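Local coordinates for lipopolysaccharide biosynthesis protein wbpB (Thermus thermophilus, PDB 3O9Z) that is an NAD-dependent dehydrogenase of sugar biosynthesis, acting on the route to 2,3-diacetamido-2,3-dideoxy-D-mannuronic acid, and binds NAD and 2-oxoglutarate, at residues K152-T157 and E219-R224; G10-I15 and S33-T38; L107-I112 and A287-A292. All blocks are in the same frame, centred on the assembly; numbering follows the deposited sequence.

Contact 1: K152-T157 and E219-R224; sequences KDVVLT and EGARVR
K152 and A221 open a parallel pairing of two strands in the sheet of the C-terminal alpha/beta domain. The strand axes approach to 4.7 Å and differ by 19°. K152 N donates to G220 O, and K152 O accepts from R222 N. The pattern repeats: V154 N to R222 O, R224 N to V154 O, L156 N to R224 O.

Apolar contacts lie on the face of V154, A221, V223 and L156, which helix 186-196 covers through F196, L192 and F188. V154 and V223 lie side by side, CG1 to CG1 at 4.0 Å. V154 CG2 meets A221 CB at 3.9 Å.

The face of D153, R222, V155 and R224 carries the charged pair. R222 grips D153 side-on in a salt bridge. Its chain is bent at chi3 (-70°), turning NE toward D153. R222 NE donates to D153 OD1 at 2.8 Å, and R222 NH1 to D153 OD2 at 2.9 Å, each on the syn side. The carboxylate and guanidinium planes stand 49° apart. R224 NH2 donates to R307 O. V155 CG2 lies 3.5 Å from R224 NH1. A water in the R224 guanidinium plane accepts from R224 NE at 2.9 Å and donates to V154 O.

Contact 2: G10-I15 and S33-T38; sequences GLAGYI and SLDPAT. With NAD (nicotinamide-adenine-dinucleotide), chain E.
A12 and D35 meet at the tight centre. A12 N donates to D35 OD2 at 2.9 Å, from above the carboxylate plane. NAD O3B donates to D35 OD2, and NAD O2B to D35 OD1 at 2.6 Å. A37 N bonds D35 OD1 on its anti side, closing an Asx turn. Each carboxylate oxygen takes one ribose hydroxyl and one backbone N-H. CG of D35 stands anti to the backbone N (chi1 -162°), toward the G10-G13 turn and the ribose. G10 N donates to L34 O.

This is the dinucleotide-binding site of the Rossmann fold: the glycine-containing loop after strand 5-9 beside the aspartate just after strand 29-34. The loop makes a type I turn from G10 to G13. There A12 O accepts from N39 ND2 of the second subunit. A CB on G13 would clash with NAD O5B. Y14 N donates to NAD O1A and I15 N to NAD O2N. An alanine in place of D35 would probably leave both adenosine ribose hydroxyls, A12 N and A37 N without this acceptor.

Packing is looser at A37, whose CB lies 4.3 Å from A12 CB. P36 is exposed to solvent, yet its CD lies 3.3 Å from NAD C4A.

Contact 3: L107-I112 and A287-A292; sequences LWPEEI and AIRVAA
P109 and A292 make the closest approach between the start of helix 109-122 and helix 281-294. P109 CD lies 3.7 Å from A292 CB. The proline ring also reaches the neighbouring turn: P109 CG is 3.8 Å from R289 CA. W108 reaches the same alanine with one ring atom, CE3, 4.1 Å from A292 CB. The ring approaches obliquely.

A second group of apolar contacts centres on I288. Its two branches serve different partners. I288 CG2, anti to the backbone N, lies 3.9 Å from W108 C and also near L107 O and the proline ring. I288 CD1, at the end of the other branch, meets I112 CD1 at 3.9 Å. I112 also packs on L281 and A285, further back on helix 281-294.

The polar bonds lie within segments or lead elsewhere. W108 is the N-cap residue of helix 109-122. E111 turns its carboxylate back over this helix start. W108 N donates to E111 OE1 at 3.0 Å, from above the carboxylate plane, and L107 N adds a weak bond to the same oxygen. L107 O accepts from R295 NH1, and R295 also makes a cation-pi contact with W108. The end of R289 leads away from P109, to a salt bridge with E286 and a bond to A199 O.

The contact joins the N-terminal Rossmann domain to a helix near the C-terminal end of the chain. No hydrogen bond links the two segments. Across them, the fit therefore rests on van der Waals contact and the shapes of W108, P109, I112, I288 and A292. L107 N and W108 N bond E111, while L107 O and the R289 guanidinium find partners beyond both segments.

From the N terminus, contact 2 closes first. It joins the loop after strand 5-9 to the end of strand 29-34 around helix 16-25, all within the Rossmann domain. The chain then runs to 107-112, where contact 3 opens a much longer loop that closes only at 287-292. Contact 1 is nested inside that loop, between two strands of the C-terminal domain's sheet. Contact 2 precedes both in series, and none cross. Contacts 1 and 2 lie on opposite sides of the chain's centre, with centres 37 Å apart. Contact 3 brings the late helix 281-294 back against the Rossmann domain.

Contact 1: K152-T157 and E219-R224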
loop_
_atom_site.group_PDB
_atom_site.type_symbol
_atom_site.label_atom_id
_atom_site.label_comp_id
_atom_site.label_asym_id
_atom_site.label_seq_id
_atom_site.Cartn_x
_atom_site.Cartn_y
_atom_site.Cartn_z
ATOM N N LYS A 152 -4.541 -47.768 -8.506
ATOM C CA LYS A 152 -3.119 -47.726 -8.809
ATOM C C LYS A 152 -2.327 -47.187 -7.613
ATOM O O LYS A 152 -2.881 -46.488 -6.757
ATOM C CB LYS A 152 -2.875 -46.830 -10.018
ATOM C CG LYS A 152 -3.408 -47.456 -11.368
ATOM C CD LYS A 152 -3.292 -48.977 -11.417
ATOM C CE LYS A 152 -3.940 -49.542 -12.683
ATOM N NZ LYS A 152 -3.761 -51.026 -12.842
ATOM N N ASP A 153 -1.063 -47.559 -7.510
ATOM C CA ASP A 153 -0.174 -46.995 -6.497
ATOM C C ASP A 153 0.646 -45.921 -7.174
ATOM O O ASP A 153 1.219 -46.116 -8.243
ATOM C CB ASP A 153 0.731 -48.096 -5.947
ATOM C CG ASP A 153 -0.045 -48.993 -5.009
ATOM O OD1 ASP A 153 -0.476 -48.500 -3.943
ATOM O OD2 ASP A 153 -0.354 -50.139 -5.406
ATOM N N VAL A 154 0.646 -44.738 -6.566
ATOM C CA VAL A 154 1.140 -43.528 -7.242
ATOM C C VAL A 154 2.099 -42.805 -6.307
ATOM O O VAL A 154 1.842 -42.711 -5.098
ATOM C CB VAL A 154 -0.040 -42.579 -7.520
ATOM C CG1 VAL A 154 0.508 -41.264 -8.151
ATOM C CG2 VAL A 154 -1.058 -43.208 -8.464
ATOM N N VAL A 155 3.196 -42.303 -6.861
ATOM C CA VAL A 155 4.082 -41.420 -6.116
ATOM C C VAL A 155 4.063 -40.090 -6.854
ATOM O O VAL A 155 4.384 -40.022 -8.046
ATOM C CB VAL A 155 5.516 -41.969 -6.064
ATOM C CG1 VAL A 155 6.425 -40.965 -5.386
ATOM C CG2 VAL A 155 5.535 -43.293 -5.299
ATOM N N LEU A 156 3.670 -39.029 -6.161
ATOM C CA LEU A 156 3.570 -37.687 -6.769
ATOM C C LEU A 156 4.632 -36.854 -6.082
ATOM O O LEU A 156 4.666 -36.759 -4.846
ATOM C CB LEU A 156 2.207 -37.073 -6.386
ATOM C CG LEU A 156 1.743 -35.850 -7.164
ATOM C CD1 LEU A 156 2.591 -34.617 -6.892
ATOM C CD2 LEU A 156 1.595 -36.141 -8.676
ATOM N N THR A 157 5.547 -36.287 -6.877
ATOM C CA THR A 157 6.605 -35.436 -6.341
ATOM C C THR A 157 6.558 -34.103 -7.064
ATOM O O THR A 157 6.479 -34.058 -8.299
ATOM C CB THR A 157 7.971 -36.085 -6.636
ATOM O OG1 THR A 157 7.959 -37.420 -6.116
ATOM C CG2 THR A 157 9.094 -35.316 -5.918
ATOM N N GLU A 219 -10.503 -42.899 -4.559
ATOM C CA GLU A 219 -11.293 -43.980 -5.170
ATOM C C GLU A 219 -10.440 -44.818 -6.110
ATOM O O GLU A 219 -10.521 -46.067 -6.048
ATOM C CB GLU A 219 -12.456 -43.379 -5.950
ATOM C CG GLU A 219 -13.524 -42.834 -5.012
ATOM C CD GLU A 219 -14.628 -42.123 -5.788
ATOM O OE1 GLU A 219 -14.370 -41.064 -6.403
ATOM O OE2 GLU A 219 -15.763 -42.655 -5.856
ATOM N N GLY A 220 -9.564 -44.212 -6.911
ATOM C CA GLY A 220 -8.811 -44.936 -7.931
ATOM C C GLY A 220 -7.330 -45.086 -7.674
ATOM O O GLY A 220 -6.597 -45.529 -8.554
ATOM N N ALA A 221 -6.837 -44.673 -6.508
ATOM C CA ALA A 221 -5.393 -44.749 -6.259
ATOM C C ALA A 221 -5.036 -44.592 -4.806
ATOM O O ALA A 221 -5.721 -43.906 -4.053
ATOM C CB ALA A 221 -4.654 -43.625 -7.021
ATOM N N ARG A 222 -3.881 -45.130 -4.436
ATOM C CA ARG A 222 -3.226 -44.792 -3.168
ATOM C C ARG A 222 -2.030 -43.938 -3.541
ATOM O O ARG A 222 -1.236 -44.313 -4.391
ATOM C CB ARG A 222 -2.728 -46.085 -2.485
ATOM C CG ARG A 222 -3.916 -46.980 -2.072
ATOM C CD ARG A 222 -3.401 -48.400 -1.664
ATOM N NE ARG A 222 -2.903 -49.155 -2.818
ATOM C CZ ARG A 222 -3.699 -49.892 -3.592
ATOM N NH1 ARG A 222 -3.158 -50.554 -4.604
ATOM N NH2 ARG A 222 -4.994 -49.999 -3.355
ATOM N N VAL A 223 -1.890 -42.755 -2.948
ATOM C CA VAL A 223 -0.896 -41.789 -3.415
ATOM C C VAL A 223 0.013 -41.343 -2.305
ATOM O O VAL A 223 -0.477 -40.882 -1.274
ATOM C CB VAL A 223 -1.590 -40.515 -3.983
ATOM C CG1 VAL A 223 -0.553 -39.566 -4.663
ATOM C CG2 VAL A 223 -2.693 -40.916 -4.982
ATOM N N ARG A 224 1.327 -41.459 -2.467
ATOM C CA ARG A 224 2.274 -40.841 -1.521
ATOM C C ARG A 224 2.712 -39.561 -2.211
ATOM O O ARG A 224 3.125 -39.612 -3.385
ATOM C CB ARG A 224 3.468 -41.761 -1.287
ATOM C CG ARG A 224 3.047 -43.058 -0.588
ATOM C CD ARG A 224 4.238 -43.967 -0.391
ATOM N NE ARG A 224 4.635 -44.626 -1.625
ATOM C CZ ARG A 224 5.831 -45.183 -1.793
ATOM N NH1 ARG A 224 6.145 -45.815 -2.937
ATOM N NH2 ARG A 224 6.748 -45.006 -0.849
HETATM O O HOH W 1 2.484 -45.003 -3.576
#

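Contact 2: G10-I15 and S33-T38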
loop_
_atom_site.group_PDB
_atom_site.type_symbol
_atom_site.label_atom_id
_atom_site.label_comp_id
_atom_site.label_asym_id
_atom_site.label_seq_id
_atom_site.Cartn_x
_atom_site.Cartn_y
_atom_site.Cartn_z
ATOM N N GLY A 10 -5.890 -8.070 -11.181
ATOM C CA GLY A 10 -4.525 -8.518 -10.888
ATOM C C GLY A 10 -3.544 -8.186 -12.000
ATOM O O GLY A 10 -2.513 -8.877 -12.136
ATOM N N LEU A 11 -3.816 -7.139 -12.783
ATOM C CA LEU A 11 -3.038 -6.845 -13.993
ATOM C C LEU A 11 -1.512 -6.668 -13.765
ATOM O O LEU A 11 -0.738 -6.923 -14.662
ATOM C CB LEU A 11 -3.575 -5.536 -14.611
ATOM C CG LEU A 11 -2.891 -5.021 -15.875
ATOM C CD1 LEU A 11 -2.983 -5.965 -17.068
ATOM C CD2 LEU A 11 -3.483 -3.655 -16.227
ATOM N N ALA A 12 -1.134 -6.194 -12.577
ATOM C CA ALA A 12 0.302 -5.896 -12.344
ATOM C C ALA A 12 1.118 -7.126 -11.980
ATOM O O ALA A 12 2.340 -7.023 -11.781
ATOM C CB ALA A 12 0.413 -4.889 -11.240
ATOM N N GLY A 13 0.467 -8.275 -11.848
ATOM C CA GLY A 13 1.099 -9.382 -11.176
ATOM C C GLY A 13 1.918 -10.235 -12.100
ATOM O O GLY A 13 1.962 -10.061 -13.333
ATOM N N TYR A 14 2.607 -11.191 -11.491
ATOM C CA TYR A 14 3.385 -12.132 -12.269
ATOM C C TYR A 14 2.642 -12.889 -13.368
ATOM O O TYR A 14 3.147 -13.050 -14.482
ATOM C CB TYR A 14 4.049 -13.158 -11.338
ATOM C CG TYR A 14 4.725 -14.243 -12.126
ATOM C CD1 TYR A 14 4.134 -15.490 -12.208
ATOM C CD2 TYR A 14 5.992 -14.045 -12.698
ATOM C CE1 TYR A 14 4.719 -16.505 -12.953
ATOM C CE2 TYR A 14 6.585 -15.077 -13.456
ATOM C CZ TYR A 14 5.949 -16.296 -13.537
ATOM O OH TYR A 14 6.509 -17.320 -14.273
ATOM N N ILE A 15 1.466 -13.436 -13.077
ATOM C CA ILE A 15 0.794 -14.309 -14.037
ATOM C C ILE A 15 -0.063 -13.504 -15.023
ATOM O O ILE A 15 -0.417 -14.044 -16.086
ATOM C CB ILE A 15 -0.110 -15.367 -13.338
ATOM C CG1 ILE A 15 -0.316 -16.610 -14.216
ATOM C CG2 ILE A 15 -1.454 -14.728 -12.867
ATOM C CD1 ILE A 15 0.984 -17.343 -14.565
ATOM N N SER A 33 -9.307 -3.124 -16.498
ATOM C CA SER A 33 -8.586 -3.910 -15.477
ATOM C C SER A 33 -8.601 -3.216 -14.146
ATOM O O SER A 33 -8.799 -1.998 -14.062
ATOM C CB SER A 33 -7.113 -4.073 -15.887
ATOM O OG SER A 33 -6.865 -4.542 -17.188
ATOM N N LEU A 34 -8.334 -4.008 -13.101
ATOM C CA LEU A 34 -8.278 -3.564 -11.723
ATOM C C LEU A 34 -6.968 -4.075 -11.132
ATOM O O LEU A 34 -6.698 -5.285 -11.174
ATOM C CB LEU A 34 -9.419 -4.180 -10.873
ATOM C CG LEU A 34 -9.355 -3.990 -9.369
ATOM C CD1 LEU A 34 -9.389 -2.520 -8.933
ATOM C CD2 LEU A 34 -10.515 -4.791 -8.707
ATOM N N ASP A 35 -6.211 -3.179 -10.486
ATOM C CA ASP A 35 -5.116 -3.624 -9.586
ATOM C C ASP A 35 -4.804 -2.417 -8.717
ATOM O O ASP A 35 -4.633 -1.318 -9.264
ATOM C CB ASP A 35 -3.843 -4.014 -10.367
ATOM C CG ASP A 35 -2.875 -4.868 -9.563
ATOM O OD1 ASP A 35 -2.600 -4.448 -8.437
ATOM O OD2 ASP A 35 -2.487 -5.934 -10.059
ATOM N N PRO A 36 -4.753 -2.582 -7.393
ATOM C CA PRO A 36 -4.376 -1.487 -6.491
ATOM C C PRO A 36 -2.945 -1.026 -6.772
ATOM O O PRO A 36 -2.662 0.148 -6.443
ATOM C CB PRO A 36 -4.489 -2.088 -5.093
ATOM C CG PRO A 36 -5.463 -3.322 -5.320
ATOM C CD PRO A 36 -5.095 -3.838 -6.690
ATOM N N ALA A 37 -2.123 -1.880 -7.374
ATOM C CA ALA A 37 -0.783 -1.464 -7.808
ATOM C C ALA A 37 -0.799 -0.995 -9.228
ATOM O O ALA A 37 -1.518 -1.513 -10.093
ATOM C CB ALA A 37 0.189 -2.606 -7.656
ATOM N N THR A 38 0.041 -0.007 -9.524
ATOM C CA THR A 38 -0.031 0.599 -10.843
ATOM C C THR A 38 1.174 0.287 -11.719
ATOM O O THR A 38 1.332 0.901 -12.797
ATOM C CB THR A 38 -0.173 2.117 -10.786
ATOM O OG1 THR A 38 1.038 2.625 -10.214
ATOM C CG2 THR A 38 -1.304 2.572 -9.893
HETATM P PA NAD E . 1.441 -11.546 -7.730
HETATM O O1A NAD E . 2.560 -11.439 -8.697
HETATM O O2A NAD E . 1.620 -11.258 -6.231
HETATM O O5B NAD E . 0.380 -10.567 -8.372
HETATM C C5B NAD E . -0.787 -10.390 -7.618
HETATM C C4B NAD E . -1.490 -9.106 -8.122
HETATM O O4B NAD E . -2.801 -8.964 -7.515
HETATM C C3B NAD E . -0.676 -7.875 -7.634
HETATM O O3B NAD E . -0.306 -7.020 -8.735
HETATM C C2B NAD E . -1.587 -7.190 -6.600
HETATM O O2B NAD E . -1.447 -5.764 -6.524
HETATM C C1B NAD E . -2.957 -7.565 -7.240
HETATM N N9A NAD E . -4.056 -7.390 -6.254
HETATM C C8A NAD E . -4.114 -7.323 -4.896
HETATM N N7A NAD E . -5.360 -7.100 -4.486
HETATM C C5A NAD E . -6.136 -6.925 -5.605
HETATM C C6A NAD E . -7.532 -6.634 -5.847
HETATM N N6A NAD E . -8.379 -6.405 -4.797
HETATM N N1A NAD E . -7.837 -6.598 -7.139
HETATM C C2A NAD E . -7.084 -6.792 -8.213
HETATM N N3A NAD E . -5.764 -7.039 -8.011
HETATM C C4A NAD E . -5.342 -7.130 -6.745
HETATM O O3 NAD E . 0.815 -13.014 -7.840
HETATM P PN NAD E . 0.668 -14.001 -9.043
HETATM O O1N NAD E . 1.801 -15.025 -8.976
HETATM O O2N NAD E . 0.449 -13.239 -10.320
HETATM O O5D NAD E . -0.597 -14.883 -8.625
HETATM C C5D NAD E . -1.822 -14.323 -9.024
HETATM C C4D NAD E . -2.840 -15.478 -9.002
HETATM O O4D NAD E . -2.453 -16.347 -10.090
HETATM C C3D NAD E . -2.883 -16.322 -7.719
HETATM O O3D NAD E . -4.258 -16.809 -7.604
HETATM C C2D NAD E . -2.000 -17.517 -8.114
HETATM O O2D NAD E . -2.363 -18.707 -7.431
HETATM C C1D NAD E . -2.181 -17.683 -9.628
HETATM N N1N NAD E . -1.022 -18.283 -10.288
HETATM C C2N NAD E . -1.201 -19.286 -11.121
HETATM C C3N NAD E . -0.190 -19.920 -11.814
HETATM C C7N NAD E . -0.581 -21.073 -12.646
HETATM O O7N NAD E . -1.743 -21.208 -13.085
HETATM N N7N NAD E . 0.430 -21.862 -12.989
HETATM C C4N NAD E . 1.111 -19.436 -11.626
HETATM C C5N NAD E . 1.258 -18.317 -10.806
HETATM C C6N NAD E . 0.188 -17.721 -10.143
#

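Contact 3: L107-I112 and A287-A292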
loop_
_atom_site.group_PDB
_atom_site.type_symbol
_atom_site.label_atom_id
_atom_site.label_comp_id
_atom_site.label_asym_id
_atom_site.label_seq_id
_atom_site.Cartn_x
_atom_site.Cartn_y
_atom_site.Cartn_z
ATOM N N LEU A 107 -10.867 -20.638 -1.728
ATOM C CA LEU A 107 -10.106 -21.221 -0.617
ATOM C C LEU A 107 -10.882 -22.299 0.117
ATOM O O LEU A 107 -10.299 -23.205 0.691
ATOM C CB LEU A 107 -9.597 -20.164 0.376
ATOM C CG LEU A 107 -8.493 -19.241 -0.170
ATOM C CD1 LEU A 107 -8.103 -18.269 0.977
ATOM C CD2 LEU A 107 -7.372 -20.209 -0.633
ATOM N N TRP A 108 -12.214 -22.204 0.178
ATOM C CA TRP A 108 -12.996 -23.064 1.095
ATOM C C TRP A 108 -14.166 -23.767 0.404
ATOM O O TRP A 108 -14.853 -23.190 -0.414
ATOM C CB TRP A 108 -13.555 -22.214 2.237
ATOM C CG TRP A 108 -12.492 -21.571 3.061
ATOM C CD1 TRP A 108 -12.019 -20.281 2.956
ATOM C CD2 TRP A 108 -11.742 -22.190 4.111
ATOM N NE1 TRP A 108 -11.032 -20.071 3.896
ATOM C CE2 TRP A 108 -10.834 -21.223 4.611
ATOM C CE3 TRP A 108 -11.749 -23.457 4.698
ATOM C CZ2 TRP A 108 -9.961 -21.494 5.667
ATOM C CZ3 TRP A 108 -10.842 -23.731 5.730
ATOM C CH2 TRP A 108 -9.979 -22.754 6.211
ATOM N N PRO A 109 -14.479 -25.004 0.838
ATOM C CA PRO A 109 -15.725 -25.632 0.382
ATOM C C PRO A 109 -17.002 -24.800 0.643
ATOM O O PRO A 109 -17.854 -24.864 -0.221
ATOM C CB PRO A 109 -15.780 -26.951 1.179
ATOM C CG PRO A 109 -14.276 -27.263 1.420
ATOM C CD PRO A 109 -13.667 -25.886 1.700
ATOM N N GLU A 110 -17.076 -24.045 1.734
ATOM C CA GLU A 110 -18.282 -23.219 1.999
ATOM C C GLU A 110 -18.423 -22.174 0.887
ATOM O O GLU A 110 -19.530 -21.853 0.449
ATOM C CB GLU A 110 -18.149 -22.542 3.348
ATOM C CG GLU A 110 -19.315 -21.650 3.772
ATOM C CD GLU A 110 -19.044 -20.992 5.106
ATOM O OE1 GLU A 110 -19.653 -19.940 5.397
ATOM O OE2 GLU A 110 -18.207 -21.538 5.861
ATOM N N GLU A 111 -17.296 -21.693 0.344
ATOM C CA GLU A 111 -17.329 -20.713 -0.739
ATOM C C GLU A 111 -17.818 -21.365 -2.035
ATOM O O GLU A 111 -18.614 -20.786 -2.782
ATOM C CB GLU A 111 -15.943 -20.035 -0.931
ATOM C CG GLU A 111 -15.577 -19.203 0.284
ATOM C CD GLU A 111 -14.135 -18.728 0.272
ATOM O OE1 GLU A 111 -13.299 -19.445 -0.304
ATOM O OE2 GLU A 111 -13.889 -17.609 0.781
ATOM N N ILE A 112 -17.370 -22.594 -2.337
ATOM C CA ILE A 112 -17.871 -23.353 -3.467
ATOM C C ILE A 112 -19.416 -23.493 -3.322
ATOM O O ILE A 112 -20.090 -23.240 -4.332
ATOM C CB ILE A 112 -17.237 -24.780 -3.543
ATOM C CG1 ILE A 112 -15.744 -24.694 -3.933
ATOM C CG2 ILE A 112 -18.017 -25.646 -4.513
ATOM C CD1 ILE A 112 -15.454 -24.335 -5.357
ATOM N N ALA A 287 -10.518 -30.963 -5.116
ATOM C CA ALA A 287 -9.170 -30.579 -4.689
ATOM C C ALA A 287 -9.167 -29.453 -3.677
ATOM O O ALA A 287 -8.376 -29.446 -2.766
ATOM C CB ALA A 287 -8.358 -30.172 -5.915
ATOM N N ILE A 288 -10.172 -28.573 -3.796
ATOM C CA ILE A 288 -10.349 -27.574 -2.744
ATOM C C ILE A 288 -10.724 -28.121 -1.353
ATOM O O ILE A 288 -10.227 -27.712 -0.321
ATOM C CB ILE A 288 -11.341 -26.484 -3.244
ATOM C CG1 ILE A 288 -10.635 -25.620 -4.313
ATOM C CG2 ILE A 288 -11.799 -25.588 -2.105
ATOM C CD1 ILE A 288 -11.597 -24.891 -5.189
ATOM N N ARG A 289 -11.535 -29.185 -1.386
ATOM C CA ARG A 289 -11.898 -29.851 -0.142
ATOM C C ARG A 289 -10.680 -30.511 0.516
ATOM O O ARG A 289 -10.442 -30.360 1.700
ATOM C CB ARG A 289 -13.002 -30.875 -0.422
ATOM C CG ARG A 289 -13.424 -31.589 0.833
ATOM C CD ARG A 289 -14.395 -32.733 0.486
ATOM N NE ARG A 289 -13.730 -33.906 -0.115
ATOM C CZ ARG A 289 -13.260 -34.924 0.591
ATOM N NH1 ARG A 289 -13.326 -34.920 1.917
ATOM N NH2 ARG A 289 -12.645 -35.902 -0.063
ATOM N N VAL A 290 -9.859 -31.175 -0.304
ATOM C CA VAL A 290 -8.627 -31.770 0.197
ATOM C C VAL A 290 -7.618 -30.762 0.751
ATOM O O VAL A 290 -7.110 -30.855 1.876
ATOM C CB VAL A 290 -7.932 -32.590 -0.906
ATOM C CG1 VAL A 290 -6.605 -33.138 -0.405
ATOM C CG2 VAL A 290 -8.836 -33.718 -1.381
ATOM N N ALA A 291 -7.396 -29.714 -0.044
ATOM C CA ALA A 291 -6.479 -28.693 0.404
ATOM C C ALA A 291 -6.931 -27.994 1.679
ATOM O O ALA A 291 -6.133 -27.686 2.592
ATOM C CB ALA A 291 -6.207 -27.690 -0.720
ATOM N N ALA A 292 -8.243 -27.760 1.744
ATOM C CA ALA A 292 -8.746 -27.102 2.958
ATOM C C ALA A 292 -8.602 -27.961 4.226
ATOM O O ALA A 292 -8.186 -27.455 5.281
ATOM C CB ALA A 292 -10.218 -26.699 2.747
#